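Local coordinates for centrosomal protein of 104 kDa (Homo sapiens, PDB 5LPI) that is required for ciliogenesis and for structural integrity at the ciliary tip, this chain being its zinc finger array, at residues E76-K80 and E81-R85; P94-E98 and K99-R103. All coordinates share one frame; numbering follows the deposited sequence.

Contact 1: residues E76-K80 and E81-R85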
ATOM      1  N   GLU A  76      -8.159   0.450   9.882  1.00 35.07           N
ATOM      2  CA  GLU A  76      -6.919   1.173   9.661  1.00 35.53           C
ATOM      3  C   GLU A  76      -6.167   1.394  10.975  1.00 35.33           C
ATOM      4  O   GLU A  76      -6.725   1.294  12.072  1.00 36.79           O
ATOM      5  CB  GLU A  76      -7.200   2.512   8.975  1.00 31.81           C
ATOM      6  CG  GLU A  76      -7.833   2.357   7.587  1.00 36.44           C
ATOM      7  CD  GLU A  76      -8.067   3.679   6.873  1.00 41.21           C
ATOM      8  OE1 GLU A  76      -7.611   4.735   7.375  1.00 43.46           O
ATOM      9  OE2 GLU A  76      -8.718   3.662   5.803  1.00 39.80           O
ATOM     10  N   ALA A  77      -4.874   1.677  10.841  1.00 32.91           N
ATOM     11  CA  ALA A  77      -4.051   2.081  11.972  1.00 32.86           C
ATOM     12  C   ALA A  77      -4.281   3.551  12.294  1.00 33.60           C
ATOM     13  O   ALA A  77      -4.329   4.404  11.401  1.00 36.28           O
ATOM     14  CB  ALA A  77      -2.568   1.855  11.670  1.00 29.45           C
ATOM     15  N   VAL A  78      -4.419   3.842  13.579  1.00 31.37           N
ATOM     16  CA  VAL A  78      -4.590   5.195  14.088  1.00 31.82           C
ATOM     17  C   VAL A  78      -3.604   5.362  15.236  1.00 31.06           C
ATOM     18  O   VAL A  78      -3.338   4.402  15.968  1.00 34.26           O
ATOM     19  CB  VAL A  78      -6.041   5.424  14.572  1.00 34.21           C
ATOM     20  CG1 VAL A  78      -6.215   6.821  15.147  1.00 40.05           C
ATOM     21  CG2 VAL A  78      -7.036   5.175  13.425  1.00 31.97           C
ATOM     22  N   PHE A  79      -3.046   6.559  15.383  1.00 28.58           N
ATOM     23  CA  PHE A  79      -2.219   6.833  16.551  1.00 38.98           C
ATOM     24  C   PHE A  79      -2.960   6.404  17.811  1.00 46.69           C
ATOM     25  O   PHE A  79      -4.165   6.637  17.946  1.00 41.84           O
ATOM     26  CB  PHE A  79      -1.871   8.317  16.630  1.00 37.31           C
ATOM     27  CG  PHE A  79      -0.718   8.721  15.760  1.00 45.03           C
ATOM     28  CD1 PHE A  79       0.518   8.112  15.897  1.00 54.42           C
ATOM     29  CD2 PHE A  79      -0.860   9.742  14.831  1.00 48.56           C
ATOM     30  CE1 PHE A  79       1.591   8.501  15.105  1.00 56.90           C
ATOM     31  CE2 PHE A  79       0.203  10.131  14.032  1.00 43.54           C
ATOM     32  CZ  PHE A  79       1.426   9.512  14.169  1.00 48.66           C
ATOM     33  N   LYS A  80      -2.245   5.737  18.721  1.00 44.81           N
ATOM     34  CA  LYS A  80      -2.915   5.142  19.876  1.00 48.72           C
ATOM     35  C   LYS A  80      -3.641   6.197  20.700  1.00 43.59           C
ATOM     36  O   LYS A  80      -4.747   5.950  21.196  1.00 47.18           O
ATOM     37  CB  LYS A  80      -1.918   4.377  20.746  1.00 52.62           C
ATOM     38  CG  LYS A  80      -2.098   2.876  20.687  1.00 53.20           C
ATOM     39  CD  LYS A  80      -1.068   2.163  21.552  1.00 54.95           C
ATOM     40  CE  LYS A  80      -1.036   0.677  21.229  1.00 63.67           C
ATOM     41  NZ  LYS A  80       0.129  -0.013  21.862  1.00 65.24           N
ATOM     42  N   GLU A  81      -3.052   7.391  20.828  1.00 36.88           N
ATOM     43  CA  GLU A  81      -3.671   8.427  21.655  1.00 48.68           C
ATOM     44  C   GLU A  81      -4.955   8.967  21.034  1.00 52.22           C
ATOM     45  O   GLU A  81      -5.865   9.372  21.765  1.00 55.19           O
ATOM     46  CB  GLU A  81      -2.694   9.583  21.910  1.00 48.28           C
ATOM     47  CG  GLU A  81      -2.178  10.286  20.657  1.00 46.75           C
ATOM     48  CD  GLU A  81      -0.903   9.661  20.116  1.00 48.00           C
ATOM     49  OE1 GLU A  81      -0.746   8.431  20.237  1.00 49.03           O
ATOM     50  OE2 GLU A  81      -0.048  10.399  19.584  1.00 50.08           O
ATOM     51  N   GLU A  82      -5.045   8.990  19.701  1.00 47.30           N
ATOM     52  CA  GLU A  82      -6.208   9.534  19.010  1.00 43.68           C
ATOM     53  C   GLU A  82      -7.299   8.499  18.784  1.00 43.99           C
ATOM     54  O   GLU A  82      -8.401   8.871  18.370  1.00 50.12           O
ATOM     55  CB  GLU A  82      -5.793  10.137  17.663  1.00 51.21           C
ATOM     56  CG  GLU A  82      -4.733  11.229  17.766  1.00 62.37           C
ATOM     57  CD  GLU A  82      -4.221  11.687  16.408  1.00 71.83           C
ATOM     58  OE1 GLU A  82      -4.018  10.830  15.524  1.00 75.27           O
ATOM     59  OE2 GLU A  82      -4.020  12.906  16.218  1.00 76.39           O
ATOM     60  N   LEU A  83      -7.022   7.225  19.067  1.00 37.21           N
ATOM     61  CA  LEU A  83      -7.975   6.166  18.745  1.00 40.66           C
ATOM     62  C   LEU A  83      -9.291   6.276  19.512  1.00 45.56           C
ATOM     63  O   LEU A  83     -10.345   6.051  18.892  1.00 42.64           O
ATOM     64  CB  LEU A  83      -7.309   4.801  18.965  1.00 37.01           C
ATOM     65  CG  LEU A  83      -8.051   3.540  18.515  1.00 50.79           C
ATOM     66  CD1 LEU A  83      -8.561   3.657  17.073  1.00 45.35           C
ATOM     67  CD2 LEU A  83      -7.148   2.314  18.654  1.00 52.56           C
ATOM     68  N   PRO A  84      -9.323   6.588  20.818  1.00 45.70           N
ATOM     69  CA  PRO A  84     -10.637   6.787  21.462  1.00 44.55           C
ATOM     70  C   PRO A  84     -11.479   7.871  20.795  1.00 38.47           C
ATOM     71  O   PRO A  84     -12.653   7.628  20.482  1.00 49.92           O
ATOM     72  CB  PRO A  84     -10.257   7.132  22.913  1.00 48.53           C
ATOM     73  CG  PRO A  84      -8.964   6.397  23.130  1.00 43.38           C
ATOM     74  CD  PRO A  84      -8.233   6.564  21.821  1.00 42.84           C
ATOM     75  N   ARG A  85     -10.909   9.056  20.554  1.00 38.64           N
ATOM     76  CA  ARG A  85     -11.627  10.103  19.825  1.00 43.89           C
ATOM     77  C   ARG A  85     -12.004   9.646  18.413  1.00 49.76           C
ATOM     78  O   ARG A  85     -13.132   9.879  17.958  1.00 42.70           O
ATOM     79  CB  ARG A  85     -10.772  11.370  19.778  1.00 44.72           C
ATOM     80  CG  ARG A  85     -11.285  12.473  18.873  1.00 54.18           C
ATOM     81  CD  ARG A  85     -10.351  13.695  18.890  1.00 60.76           C
ATOM     82  NE  ARG A  85     -10.616  14.567  20.040  1.00 83.54           N
ATOM     83  CZ  ARG A  85     -10.097  15.784  20.210  1.00 92.57           C
ATOM     84  NH1 ARG A  85      -9.272  16.295  19.303  1.00 95.72           N
ATOM     85  NH2 ARG A  85     -10.405  16.497  21.289  1.00 93.33           N
TER
HETATM   86  O   HOH W   1      -3.642   8.759  13.503  1.00 45.61           O

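Contact 2: residues P94-E98 and K99-R103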
ATOM      1  N   PRO A  94     -16.414   2.521   7.075  1.00 44.50           N
ATOM      2  CA  PRO A  94     -16.346   1.146   7.593  1.00 46.09           C
ATOM      3  C   PRO A  94     -15.678   0.194   6.610  1.00 48.10           C
ATOM      4  O   PRO A  94     -15.752   0.362   5.390  1.00 48.35           O
ATOM      5  CB  PRO A  94     -17.817   0.780   7.819  1.00 49.39           C
ATOM      6  CG  PRO A  94     -18.499   2.105   8.016  1.00 47.08           C
ATOM      7  CD  PRO A  94     -17.794   3.047   7.090  1.00 44.92           C
ATOM      8  N   ALA A  95     -15.004  -0.809   7.164  1.00 47.13           N
ATOM      9  CA  ALA A  95     -14.305  -1.802   6.364  1.00 48.76           C
ATOM     10  C   ALA A  95     -15.227  -2.974   6.044  1.00 50.49           C
ATOM     11  O   ALA A  95     -16.271  -3.169   6.673  1.00 45.49           O
ATOM     12  CB  ALA A  95     -13.056  -2.300   7.092  1.00 49.78           C
ATOM     13  N   LYS A  96     -14.828  -3.750   5.047  1.00 42.73           N
ATOM     14  CA  LYS A  96     -15.538  -4.938   4.602  1.00 49.30           C
ATOM     15  C   LYS A  96     -14.577  -6.117   4.615  1.00 52.56           C
ATOM     16  O   LYS A  96     -13.358  -5.926   4.596  1.00 53.03           O
ATOM     17  CB  LYS A  96     -16.108  -4.713   3.196  1.00 54.45           C
ATOM     18  CG  LYS A  96     -17.021  -3.508   3.124  1.00 57.43           C
ATOM     19  CD  LYS A  96     -17.445  -3.216   1.702  1.00 61.57           C
ATOM     20  CE  LYS A  96     -18.787  -2.500   1.677  1.00 60.19           C
ATOM     21  NZ  LYS A  96     -18.820  -1.384   0.705  1.00 54.31           N
ATOM     22  N   PRO A  97     -15.094  -7.348   4.666  1.00 51.17           N
ATOM     23  CA  PRO A  97     -14.209  -8.523   4.662  1.00 51.80           C
ATOM     24  C   PRO A  97     -13.191  -8.472   3.528  1.00 49.48           C
ATOM     25  O   PRO A  97     -13.506  -8.091   2.397  1.00 47.31           O
ATOM     26  CB  PRO A  97     -15.182  -9.694   4.488  1.00 54.52           C
ATOM     27  CG  PRO A  97     -16.474  -9.198   5.074  1.00 58.12           C
ATOM     28  CD  PRO A  97     -16.516  -7.718   4.796  1.00 56.06           C
ATOM     29  N   GLU A  98     -11.954  -8.863   3.842  1.00 54.27           N
ATOM     30  CA  GLU A  98     -10.868  -8.759   2.871  1.00 55.03           C
ATOM     31  C   GLU A  98     -11.167  -9.543   1.598  1.00 60.55           C
ATOM     32  O   GLU A  98     -10.754  -9.134   0.507  1.00 63.01           O
ATOM     33  CB  GLU A  98      -9.558  -9.238   3.496  1.00 62.86           C
ATOM     34  CG  GLU A  98      -8.357  -9.082   2.585  1.00 77.77           C
ATOM     35  CD  GLU A  98      -7.041  -9.092   3.337  1.00 84.05           C
ATOM     36  OE1 GLU A  98      -7.062  -9.259   4.575  1.00 87.19           O
ATOM     37  OE2 GLU A  98      -5.988  -8.926   2.687  1.00 85.78           O
ATOM     38  N   LYS A  99     -11.894 -10.657   1.710  1.00 55.50           N
ATOM     39  CA  LYS A  99     -12.273 -11.410   0.520  1.00 61.85           C
ATOM     40  C   LYS A  99     -13.295 -10.667  -0.328  1.00 56.39           C
ATOM     41  O   LYS A  99     -13.433 -10.959  -1.520  1.00 56.65           O
ATOM     42  CB  LYS A  99     -12.828 -12.781   0.917  1.00 71.73           C
ATOM     43  CG  LYS A  99     -11.860 -13.625   1.734  1.00 81.07           C
ATOM     44  CD  LYS A  99     -12.371 -15.045   1.913  1.00 88.10           C
ATOM     45  CE  LYS A  99     -11.390 -15.886   2.721  1.00 90.06           C
ATOM     46  NZ  LYS A  99     -11.888 -17.279   2.922  1.00 90.01           N
ATOM     47  N   LEU A 100     -14.009  -9.713   0.253  1.00 52.71           N
ATOM     48  CA  LEU A 100     -15.012  -8.984  -0.503  1.00 47.86           C
ATOM     49  C   LEU A 100     -14.472  -7.699  -1.107  1.00 48.42           C
ATOM     50  O   LEU A 100     -14.992  -7.252  -2.136  1.00 43.46           O
ATOM     51  CB  LEU A 100     -16.220  -8.668   0.387  1.00 49.28           C
ATOM     52  CG  LEU A 100     -17.307  -9.739   0.535  1.00 59.11           C
ATOM     53  CD1 LEU A 100     -16.712 -11.119   0.748  1.00 64.21           C
ATOM     54  CD2 LEU A 100     -18.274  -9.387   1.681  1.00 55.97           C
ATOM     55  N   ALA A 101     -13.430  -7.104  -0.516  1.00 49.41           N
ATOM     56  CA  ALA A 101     -12.989  -5.793  -0.974  1.00 43.11           C
ATOM     57  C   ALA A 101     -11.542  -5.505  -0.580  1.00 42.44           C
ATOM     58  O   ALA A 101     -11.106  -5.828   0.530  1.00 38.66           O
ATOM     59  CB  ALA A 101     -13.906  -4.695  -0.416  1.00 39.95           C
ATOM     60  N   ASN A 102     -10.813  -4.884  -1.504  1.00 35.62           N
ATOM     61  CA  ASN A 102      -9.610  -4.138  -1.156  1.00 35.47           C
ATOM     62  C   ASN A 102      -9.972  -2.845  -0.433  1.00 40.05           C
ATOM     63  O   ASN A 102     -10.995  -2.216  -0.713  1.00 38.22           O
ATOM     64  CB  ASN A 102      -8.820  -3.758  -2.401  1.00 28.56           C
ATOM     65  CG  ASN A 102      -8.188  -4.925  -3.070  1.00 40.02           C
ATOM     66  OD1 ASN A 102      -7.942  -5.950  -2.442  1.00 42.81           O
ATOM     67  ND2 ASN A 102      -7.900  -4.778  -4.365  1.00 35.80           N
ATOM     68  N   ARG A 103      -9.081  -2.415   0.454  1.00 32.78           N
ATOM     69  CA  ARG A 103      -9.241  -1.169   1.191  1.00 35.53           C
ATOM     70  C   ARG A 103      -7.997  -0.319   0.984  1.00 34.16           C
ATOM     71  O   ARG A 103      -6.898  -0.721   1.381  1.00 32.51           O
ATOM     72  CB  ARG A 103      -9.456  -1.439   2.682  1.00 39.30           C
ATOM     73  CG  ARG A 103      -9.276  -0.221   3.571  1.00 41.26           C
ATOM     74  CD  ARG A 103     -10.238   0.895   3.194  1.00 38.85           C
ATOM     75  NE  ARG A 103     -10.385   1.890   4.258  1.00 39.52           N
ATOM     76  CZ  ARG A 103     -11.509   2.100   4.944  1.00 39.54           C
ATOM     77  NH1 ARG A 103     -12.606   1.385   4.681  1.00 37.00           N
ATOM     78  NH2 ARG A 103     -11.545   3.041   5.882  1.00 35.29           N
TER
HETATM   79  O   HOH W   2     -11.228  -5.280   2.894  1.00 44.16           O

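Contact 1: residues E76-K80 and E81-R85
Glu82 N and Leu83 N reach back to Phe79 O and Lys80 O where the chain passes from strand 77-79 into helix 83-89, and both hydrogen bonds are weak. Glu82 N lies 3.1 Å from Phe79 O with a bent N-H...O angle of 129°. One residue on, Leu83 N donates to Lys80 O over 3.4 Å.

The apolar contact lies on the inner side of this bend, where Val78 CB meets Leu83 CD1 at 4.0 Å. With CG anti to the backbone N (chi1 -172°), Leu83 sends its branch back alongside the strand, while Val78 CG1 lies against the backbone at Leu83 CA, 4.1 Å away. This is the strand-to-helix turn of a zinc finger: the strand follows the CxxC pair Cys71 and Cys74, and the helix supplies His86 to the same zinc ion. The side chain of Val78 lies about 5 Å from a bound zinc ion.

Polar groups gather beside the Phe79 ring. Glu82 runs next to it in the same direction and brings OE1 to the ring edge, in plane, 3.4 Å from CD2; the carboxylate is turned 67° to the ring. A water bridges the two residues, accepting from Phe79 N and donating to Glu82 OE1 at 2.9 Å. Glu81, bent at chi2, folds back over the turn and sets OE1 3.8 Å from Phe79 CB. Beyond the two segments, Phe79 stacks on Phe68 and meets His44 with the ring planes roughly perpendicular.

Contact 2: residues P94-E98 and K99-R103
The Arg103 guanidinium takes Pro94 O at its edge, in plane, through a weak hydrogen bond from NH1 at 3.4 Å, bent to 135° at the hydrogen. Ala95 CA comes to the same NH1 obliquely, 4.0 Å away. CG leaves anti to the backbone N and the chain bends at chi2, which carries the guanidinium across to the 94-98 side. Its other hydrogen bonds help fix the plane: NH2 donates to Asn93 O and NH1 to Asn110 OD1, while the partner of NE is Glu76.

At the far end, the puckered pyrrolidine ring of Pro97 is crossed at a slant by Leu100, whose CD2 lies 3.8 Å from Pro97 CG. Between these ends the chain bends back sharply, the end-to-end directions of its two halves 132° apart, in the linker that leads from the zinc site of Cys71, Cys74, His86 and Cys92 into strand 102-103 and the next site, begun by Cys104.

Pro97 O takes two N-H groups at the turn. It accepts Leu100 N at 2.7 Å, with the donor N above the carbonyl plane, 53° out of it, and takes a second, weak bond from Ala101 N at 3.1 Å. Leu100 CB also rests 3.4 Å from Pro97 O. Further back, Lys96 CB meets Ala101 CB at 4.2 Å, bringing the apolar base of the lysine against the alanine methyl.

In the fold
The two contacts lie in series along the chain, their centres about 20 Å apart. Contact 1 comes first, at the zinc site of Cys71, Cys74, His86 and Cys92, where strand 77-79, paired antiparallel with strand 68-70, passes into helix 83-89. Contact 2 follows that helix and ends in strand 102-103, which pairs with strand 110-111 by the site of Cys104, Cys107, His121 and Cys128. They touch directly through a salt bridge, Glu76 OE2 to Arg103 NE at 2.9 Å, and His108 joins the same carboxylate oxygen by a hydrogen bond. Strand 102-103 is thus tied, through Arg103, to the residue just before strand 77-79, consistent with two fingers packed against each other within the array.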